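PDB 2ITM: xylulose kinase from Escherichia coli, which catalyses the ATP-dependent phosphorylation of D-xylulose to D-xylulose 5-phosphate, and less efficiently that of 1-deoxy-D-xylulose. Local coordinates for residues 11-16 with 26-31; 327-332 with 367-372. All blocks are in the same frame, centred on the assembly; numbering follows the deposited sequence.

Overall arrangement
The two contacts share no secondary-structure element and lie about 35 Å apart between centres, contact 1 in the N-terminal and contact 2 in the C-terminal domain of this FGGY kinase. Contact 1 is partly buried and joins adjacent strands of a hairpin at one border of a six-stranded sheet; paired backbone hydrogen bonds do most of the joining, and both faces mix apolar and polar side chains. Contact 2, a buried strand-helix packing, has no direct hydrogen bond across it: apolar side chains, a glycine and one bridging water make the junction. Lys13 brings contact 1 near the active site, whereas contact 2 lies away from the known functional sites.

Contact 1: 11-16 with 26-31; sequences GVKVIL and AQTEKL
Val12 and Val14 each form a hydrogen-bonded antiparallel pair, with Glu29 and Gln27 respectively. Four backbone bonds result, two per pair: Val12 N to Glu29 O (2.8 Å) and Val14 N to Gln27 O (2.8 Å, 168° at the hydrogen), each with its return bond. Three of the carbonyls also accept CA-H...O contacts, as where Thr28 CA lies 3.2 Å from Val12 O. At the start of the strand Gly11 CA approaches Glu29 O to 3.1 Å.

Apolar contact falls mainly on the valine face. In both valines CG1 lies beside the backbone N, anti to the carbonyl carbon (chi1 -57° in Val12), which leaves CG2 between the N and the carbonyl carbon. CG2 meets a methylene: Val12 CG2 to Glu29 CB, and Val14 CG2 to Gln27 CB, both 3.8 Å. Val12 CG1 reaches Leu31 CD2 more loosely.

On the opposite face Lys13 passes Thr28, its CG 3.9 Å from Thr28 OG1, before leading away; its NZ is hydrogen-bonded to Val422 O. The Lys13 side chain is about 5 Å from that of Asp6, a residue thought important for activity.

Strands 11-17 and 23-30 form a beta hairpin at the edge of the N-terminal sheet of this actin-like ATPase-clan kinase. Strand 2-7 bonds to Lys13 and Ile15 and packs on the valines; helix 45-62 packs on Gln27, Glu29 and Leu31, its Arg54 salt-bridged to Glu29.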
ATOM      1  N   GLY A  11     -32.674   2.376   6.330  1.00 34.06           N
ATOM      2  CA  GLY A  11     -33.919   3.116   6.388  1.00 29.97           C
ATOM      3  C   GLY A  11     -35.084   2.480   5.648  1.00 24.57           C
ATOM      4  O   GLY A  11     -34.921   1.499   4.948  1.00 22.73           O
ATOM      5  N   VAL A  12     -36.267   3.055   5.814  1.00 28.70           N
ATOM      6  CA  VAL A  12     -37.391   2.762   4.940  1.00 30.66           C
ATOM      7  C   VAL A  12     -37.714   3.845   3.931  1.00 32.60           C
ATOM      8  O   VAL A  12     -37.643   5.029   4.214  1.00 26.61           O
ATOM      9  CB  VAL A  12     -38.658   2.382   5.701  1.00 31.77           C
ATOM     10  CG1 VAL A  12     -38.420   1.219   6.595  1.00 35.63           C
ATOM     11  CG2 VAL A  12     -39.188   3.551   6.496  1.00 67.35           C
ATOM     12  N   LYS A  13     -38.065   3.407   2.736  1.00 29.93           N
ATOM     13  CA  LYS A  13     -38.521   4.300   1.700  1.00 20.15           C
ATOM     14  C   LYS A  13     -39.912   3.903   1.245  1.00 30.97           C
ATOM     15  O   LYS A  13     -40.171   2.742   0.985  1.00 24.86           O
ATOM     16  CB  LYS A  13     -37.544   4.290   0.538  1.00 25.39           C
ATOM     17  CG  LYS A  13     -37.941   5.183  -0.611  1.00 32.65           C
ATOM     18  CD  LYS A  13     -37.045   4.969  -1.798  1.00 31.34           C
ATOM     19  CE  LYS A  13     -36.479   6.262  -2.312  1.00 55.30           C
ATOM     20  NZ  LYS A  13     -35.749   6.079  -3.577  1.00 40.96           N
ATOM     21  N   VAL A  14     -40.823   4.880   1.179  1.00 26.90           N
ATOM     22  CA  VAL A  14     -42.128   4.703   0.577  1.00 20.88           C
ATOM     23  C   VAL A  14     -42.335   5.626  -0.606  1.00 31.35           C
ATOM     24  O   VAL A  14     -41.923   6.777  -0.584  1.00 28.48           O
ATOM     25  CB  VAL A  14     -43.272   4.881   1.594  1.00 36.34           C
ATOM     26  CG1 VAL A  14     -43.014   4.076   2.849  1.00 30.95           C
ATOM     27  CG2 VAL A  14     -43.482   6.337   1.934  1.00 26.17           C
ATOM     28  N   ILE A  15     -42.971   5.102  -1.643  1.00 30.54           N
ATOM     29  CA  ILE A  15     -43.286   5.880  -2.828  1.00 24.10           C
ATOM     30  C   ILE A  15     -44.745   5.805  -3.243  1.00 35.93           C
ATOM     31  O   ILE A  15     -45.447   4.835  -2.942  1.00 33.69           O
ATOM     32  CB  ILE A  15     -42.394   5.482  -4.006  1.00 24.75           C
ATOM     33  CG1 ILE A  15     -42.779   4.121  -4.563  1.00 22.08           C
ATOM     34  CG2 ILE A  15     -40.922   5.569  -3.631  1.00 28.98           C
ATOM     35  CD1 ILE A  15     -42.176   3.842  -5.900  1.00 23.36           C
ATOM     36  N   LEU A  16     -45.180   6.829  -3.957  1.00 31.37           N
ATOM     37  CA  LEU A  16     -46.519   6.901  -4.501  1.00 29.57           C
ATOM     38  C   LEU A  16     -46.452   6.945  -6.009  1.00 39.23           C
ATOM     39  O   LEU A  16     -45.947   7.925  -6.550  1.00 34.57           O
ATOM     40  CB  LEU A  16     -47.191   8.140  -3.969  1.00 23.21           C
ATOM     41  CG  LEU A  16     -48.697   8.202  -3.771  1.00 41.26           C
ATOM     42  CD1 LEU A  16     -49.249   9.483  -4.285  1.00 34.81           C
ATOM     43  CD2 LEU A  16     -49.453   7.030  -4.296  1.00 42.62           C
ATOM     44  N   ALA A  26     -42.401  10.645  -2.639  1.00 28.87           N
ATOM     45  CA  ALA A  26     -41.526   9.742  -1.919  1.00 29.05           C
ATOM     46  C   ALA A  26     -41.293  10.213  -0.511  1.00 33.39           C
ATOM     47  O   ALA A  26     -41.434  11.370  -0.209  1.00 41.04           O
ATOM     48  CB  ALA A  26     -40.244   9.598  -2.597  1.00 24.67           C
ATOM     49  N   GLN A  27     -40.923   9.289   0.340  1.00 34.94           N
ATOM     50  CA  GLN A  27     -40.644   9.589   1.697  1.00 25.41           C
ATOM     51  C   GLN A  27     -39.704   8.565   2.290  1.00 36.67           C
ATOM     52  O   GLN A  27     -39.848   7.398   2.064  1.00 27.24           O
ATOM     53  CB  GLN A  27     -41.930   9.720   2.478  1.00 37.88           C
ATOM     54  CG  GLN A  27     -41.771  10.225   3.866  1.00 64.29           C
ATOM     55  CD  GLN A  27     -41.212  11.623   3.940  1.00 59.96           C
ATOM     56  OE1 GLN A  27     -41.867  12.555   3.562  1.00 46.30           O
ATOM     57  NE2 GLN A  27     -40.019  11.755   4.448  1.00 39.12           N
ATOM     58  N   THR A  28     -38.728   9.044   3.048  1.00 30.57           N
ATOM     59  CA  THR A  28     -37.733   8.200   3.684  1.00 29.11           C
ATOM     60  C   THR A  28     -37.601   8.383   5.182  1.00 39.89           C
ATOM     61  O   THR A  28     -37.749   9.463   5.694  1.00 34.68           O
ATOM     62  CB  THR A  28     -36.355   8.412   3.064  1.00 29.10           C
ATOM     63  OG1 THR A  28     -36.302   7.876   1.758  1.00 33.27           O
ATOM     64  CG2 THR A  28     -35.392   7.593   3.704  1.00 35.30           C
ATOM     65  N   GLU A  29     -37.305   7.310   5.884  1.00 35.79           N
ATOM     66  CA  GLU A  29     -37.089   7.376   7.318  1.00 35.43           C
ATOM     67  C   GLU A  29     -35.915   6.513   7.711  1.00 34.18           C
ATOM     68  O   GLU A  29     -35.766   5.408   7.227  1.00 33.05           O
ATOM     69  CB  GLU A  29     -38.326   6.914   8.068  1.00 30.25           C
ATOM     70  CG  GLU A  29     -39.520   7.845   7.962  1.00 27.53           C
ATOM     71  CD  GLU A  29     -39.366   9.053   8.841  1.00 48.78           C
ATOM     72  OE1 GLU A  29     -38.880   8.891   9.972  1.00 38.58           O
ATOM     73  OE2 GLU A  29     -39.720  10.154   8.396  1.00 53.52           O
ATOM     74  N   LYS A  30     -35.084   7.024   8.601  1.00 30.28           N
ATOM     75  CA  LYS A  30     -33.851   6.357   8.947  1.00 44.25           C
ATOM     76  C   LYS A  30     -34.066   5.224   9.920  1.00 40.39           C
ATOM     77  O   LYS A  30     -35.048   5.189  10.640  1.00 26.55           O
ATOM     78  CB  LYS A  30     -32.809   7.353   9.449  1.00 57.07           C
ATOM     79  CG  LYS A  30     -32.126   8.119   8.331  1.00 53.35           C
ATOM     80  CD  LYS A  30     -30.963   8.964   8.818  1.00 53.83           C
ATOM     81  CE  LYS A  30     -30.781  10.173   7.927  1.00 60.04           C
ATOM     82  NZ  LYS A  30     -29.363  10.500   7.670  1.00 58.03           N
ATOM     83  N   LEU A  31     -33.131   4.283   9.908  1.00 32.57           N
ATOM     84  CA  LEU A  31     -33.115   3.158  10.819  1.00 33.74           C
ATOM     85  C   LEU A  31     -31.723   3.028  11.439  1.00 43.58           C
ATOM     86  O   LEU A  31     -30.730   3.187  10.756  1.00 43.27           O
ATOM     87  CB  LEU A  31     -33.409   1.891  10.036  1.00 28.85           C
ATOM     88  CG  LEU A  31     -34.643   1.034  10.275  1.00 30.63           C
ATOM     89  CD1 LEU A  31     -35.751   1.730  10.975  1.00 34.70           C
ATOM     90  CD2 LEU A  31     -35.114   0.423   8.995  1.00 27.91           C
TER

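Contact 2: 327-332 with 367-372; sequences VWFLPY and EGVGYA
Phe329 and Pro331 lean from their strand onto Gly368, Val369 and Ala372 of the helix, the strand axis crossing the helix axis at -48°. In Phe329 the bond from CA to CB points toward the helix, and CG stands anti to the backbone N (chi1 -179°). Beyond CG the ring lies beside Val369: CD2 is 4.4 Å from Val369 CG2, CE2 comes nearest to that methyl at 4.1 Å, and CZ is already farther off. The methyl sits at the ring's edge, near its plane. The two side chains run side by side, pointing the same way, and Pro331 N of the same strand lies over one face of the ring, toward its rim.

Pro331 touches more residues of the helix: its CG lies 3.8 Å from Gly368 O and 4.1 Å from Ala372 CB, and also meets Val369. The two backbones come closest, CA to CA, at Phe329 and Gly368. The absence of a side chain on Gly368 lets its CA sit 3.5 Å from Phe329 O in a CA-H...O contact.

Farther back along the strand, Trp328 CZ3 meets Tyr371 CE2 at 4.2 Å. A water bridges the same end, 2.9 Å from Val327 O and 2.7 Å from Glu367 OE1; OE2 of this glutamate is held by Arg363 and Tyr465.

Strand 328-333 pairs antiparallel with 345-353, whose Phe349 meets the Phe329 ring, and helix 459-479 packs against both Trp328 and Tyr371. Helix 400-410 borders helix 358-381 through Trp402, which touches Val369, and Ile409, which touches Tyr371.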
ATOM      1  N   VAL A 327       0.693   0.523 -13.841  1.00 37.49           N
ATOM      2  CA  VAL A 327       0.326   0.254 -12.465  1.00 32.07           C
ATOM      3  C   VAL A 327      -0.844  -0.697 -12.454  1.00 33.94           C
ATOM      4  O   VAL A 327      -1.727  -0.594 -13.281  1.00 28.07           O
ATOM      5  CB  VAL A 327      -0.137   1.533 -11.770  1.00 38.97           C
ATOM      6  CG1 VAL A 327      -0.309   1.304 -10.316  1.00 33.36           C
ATOM      7  CG2 VAL A 327       0.827   2.634 -12.007  1.00 36.66           C
ATOM      8  N   TRP A 328      -0.844  -1.618 -11.502  1.00 30.63           N
ATOM      9  CA  TRP A 328      -1.954  -2.533 -11.338  1.00 25.68           C
ATOM     10  C   TRP A 328      -2.723  -2.264 -10.047  1.00 28.20           C
ATOM     11  O   TRP A 328      -2.174  -2.332  -8.962  1.00 28.51           O
ATOM     12  CB  TRP A 328      -1.475  -3.982 -11.413  1.00 32.00           C
ATOM     13  CG  TRP A 328      -0.737  -4.283 -12.664  1.00 40.12           C
ATOM     14  CD1 TRP A 328       0.585  -4.131 -12.879  1.00 34.17           C
ATOM     15  CD2 TRP A 328      -1.284  -4.778 -13.883  1.00 25.61           C
ATOM     16  NE1 TRP A 328       0.907  -4.498 -14.156  1.00 24.51           N
ATOM     17  CE2 TRP A 328      -0.230  -4.903 -14.794  1.00 37.05           C
ATOM     18  CE3 TRP A 328      -2.566  -5.137 -14.299  1.00 28.11           C
ATOM     19  CZ2 TRP A 328      -0.419  -5.351 -16.091  1.00 28.85           C
ATOM     20  CZ3 TRP A 328      -2.746  -5.586 -15.577  1.00 25.98           C
ATOM     21  CH2 TRP A 328      -1.682  -5.692 -16.458  1.00 28.07           C
ATOM     22  N   PHE A 329      -4.004  -1.961 -10.186  1.00 27.85           N
ATOM     23  CA  PHE A 329      -4.891  -1.839  -9.041  1.00 22.17           C
ATOM     24  C   PHE A 329      -5.708  -3.101  -8.855  1.00 26.95           C
ATOM     25  O   PHE A 329      -6.446  -3.495  -9.736  1.00 24.15           O
ATOM     26  CB  PHE A 329      -5.798  -0.614  -9.188  1.00 20.24           C
ATOM     27  CG  PHE A 329      -6.740  -0.401  -8.038  1.00 18.70           C
ATOM     28  CD1 PHE A 329      -6.274  -0.022  -6.802  1.00 27.21           C
ATOM     29  CD2 PHE A 329      -8.095  -0.555  -8.203  1.00 26.84           C
ATOM     30  CE1 PHE A 329      -7.135   0.188  -5.769  1.00 17.63           C
ATOM     31  CE2 PHE A 329      -8.955  -0.352  -7.169  1.00 24.92           C
ATOM     32  CZ  PHE A 329      -8.471   0.017  -5.949  1.00 30.75           C
ATOM     33  N   LEU A 330      -5.563  -3.739  -7.705  1.00 20.01           N
ATOM     34  CA  LEU A 330      -6.324  -4.932  -7.418  1.00 20.96           C
ATOM     35  C   LEU A 330      -7.327  -4.721  -6.292  1.00 20.14           C
ATOM     36  O   LEU A 330      -6.967  -4.667  -5.129  1.00 23.96           O
ATOM     37  CB  LEU A 330      -5.396  -6.118  -7.152  1.00 27.80           C
ATOM     38  CG  LEU A 330      -4.201  -6.315  -8.091  1.00 25.57           C
ATOM     39  CD1 LEU A 330      -3.106  -7.068  -7.442  1.00 20.91           C
ATOM     40  CD2 LEU A 330      -4.583  -6.959  -9.373  1.00 24.15           C
ATOM     41  N   PRO A 331      -8.592  -4.583  -6.663  1.00 24.93           N
ATOM     42  CA  PRO A 331      -9.641  -4.358  -5.686  1.00 20.14           C
ATOM     43  C   PRO A 331     -10.243  -5.666  -5.232  1.00 26.12           C
ATOM     44  O   PRO A 331     -10.663  -6.476  -6.033  1.00 26.82           O
ATOM     45  CB  PRO A 331     -10.644  -3.544  -6.444  1.00 23.76           C
ATOM     46  CG  PRO A 331     -10.496  -3.993  -7.851  1.00 35.49           C
ATOM     47  CD  PRO A 331      -9.146  -4.648  -8.003  1.00 29.59           C
ATOM     48  N   TYR A 332     -10.230  -5.863  -3.941  1.00 24.56           N
ATOM     49  CA  TYR A 332     -10.732  -7.050  -3.358  1.00 26.17           C
ATOM     50  C   TYR A 332     -12.034  -6.852  -2.645  1.00 30.70           C
ATOM     51  O   TYR A 332     -12.142  -6.151  -1.673  1.00 26.53           O
ATOM     52  CB  TYR A 332      -9.707  -7.672  -2.436  1.00 31.70           C
ATOM     53  CG  TYR A 332      -8.526  -8.222  -3.137  1.00 19.36           C
ATOM     54  CD1 TYR A 332      -7.440  -7.454  -3.386  1.00 21.93           C
ATOM     55  CD2 TYR A 332      -8.505  -9.503  -3.556  1.00 23.45           C
ATOM     56  CE1 TYR A 332      -6.376  -7.950  -4.014  1.00 26.45           C
ATOM     57  CE2 TYR A 332      -7.464  -9.994  -4.180  1.00 29.74           C
ATOM     58  CZ  TYR A 332      -6.392  -9.217  -4.416  1.00 29.90           C
ATOM     59  OH  TYR A 332      -5.354  -9.723  -5.057  1.00 28.37           O
ATOM     60  N   GLU A 367      -9.252   0.811 -14.663  1.00 26.76           N
ATOM     61  CA  GLU A 367      -8.999  -0.402 -15.397  1.00 19.30           C
ATOM     62  C   GLU A 367      -9.127  -1.622 -14.496  1.00 16.96           C
ATOM     63  O   GLU A 367      -9.679  -2.632 -14.899  1.00 30.48           O
ATOM     64  CB  GLU A 367      -7.638  -0.351 -16.079  1.00 26.07           C
ATOM     65  CG  GLU A 367      -7.568   0.670 -17.201  1.00 31.71           C
ATOM     66  CD  GLU A 367      -6.241   0.701 -17.929  1.00 24.68           C
ATOM     67  OE1 GLU A 367      -5.191   0.555 -17.290  1.00 30.00           O
ATOM     68  OE2 GLU A 367      -6.265   0.894 -19.149  1.00 36.19           O
ATOM     69  N   GLY A 368      -8.628  -1.511 -13.276  1.00 20.12           N
ATOM     70  CA  GLY A 368      -8.690  -2.602 -12.320  1.00 18.37           C
ATOM     71  C   GLY A 368     -10.070  -2.928 -11.789  1.00 22.28           C
ATOM     72  O   GLY A 368     -10.456  -4.083 -11.691  1.00 23.21           O
ATOM     73  N   VAL A 369     -10.821  -1.899 -11.439  1.00 22.93           N
ATOM     74  CA  VAL A 369     -12.222  -2.082 -11.154  1.00 15.79           C
ATOM     75  C   VAL A 369     -12.931  -2.694 -12.354  1.00 17.04           C
ATOM     76  O   VAL A 369     -13.686  -3.631 -12.215  1.00 20.78           O
ATOM     77  CB  VAL A 369     -12.901  -0.772 -10.737  1.00 26.88           C
ATOM     78  CG1 VAL A 369     -14.384  -0.987 -10.569  1.00 26.73           C
ATOM     79  CG2 VAL A 369     -12.293  -0.237  -9.474  1.00 11.09           C
ATOM     80  N   GLY A 370     -12.667  -2.153 -13.530  1.00 19.61           N
ATOM     81  CA  GLY A 370     -13.124  -2.748 -14.770  1.00 24.40           C
ATOM     82  C   GLY A 370     -12.831  -4.227 -14.891  1.00 15.35           C
ATOM     83  O   GLY A 370     -13.708  -5.008 -15.187  1.00 25.95           O
ATOM     84  N   TYR A 371     -11.580  -4.599 -14.655  1.00 28.41           N
ATOM     85  CA  TYR A 371     -11.150  -5.983 -14.779  1.00 27.68           C
ATOM     86  C   TYR A 371     -11.910  -6.900 -13.819  1.00 31.49           C
ATOM     87  O   TYR A 371     -12.346  -7.973 -14.196  1.00 16.50           O
ATOM     88  CB  TYR A 371      -9.648  -6.113 -14.547  1.00 19.36           C
ATOM     89  CG  TYR A 371      -8.759  -5.400 -15.540  1.00 14.40           C
ATOM     90  CD1 TYR A 371      -9.119  -5.251 -16.866  1.00 29.74           C
ATOM     91  CD2 TYR A 371      -7.555  -4.876 -15.138  1.00 33.09           C
ATOM     92  CE1 TYR A 371      -8.308  -4.597 -17.748  1.00 17.66           C
ATOM     93  CE2 TYR A 371      -6.737  -4.221 -16.012  1.00 22.24           C
ATOM     94  CZ  TYR A 371      -7.111  -4.083 -17.316  1.00 20.50           C
ATOM     95  OH  TYR A 371      -6.276  -3.432 -18.164  1.00 23.88           O
ATOM     96  N   ALA A 372     -12.041  -6.446 -12.578  1.00 22.14           N
ATOM     97  CA  ALA A 372     -12.817  -7.127 -11.558  1.00 27.03           C
ATOM     98  C   ALA A 372     -14.274  -7.363 -11.965  1.00 30.66           C
ATOM     99  O   ALA A 372     -14.768  -8.474 -11.900  1.00 20.88           O
ATOM    100  CB  ALA A 372     -12.740  -6.371 -10.264  1.00 13.36           C
TER
HETATM  101  O   HOH W   1      -3.814  -0.741 -15.321  1.00 38.03           O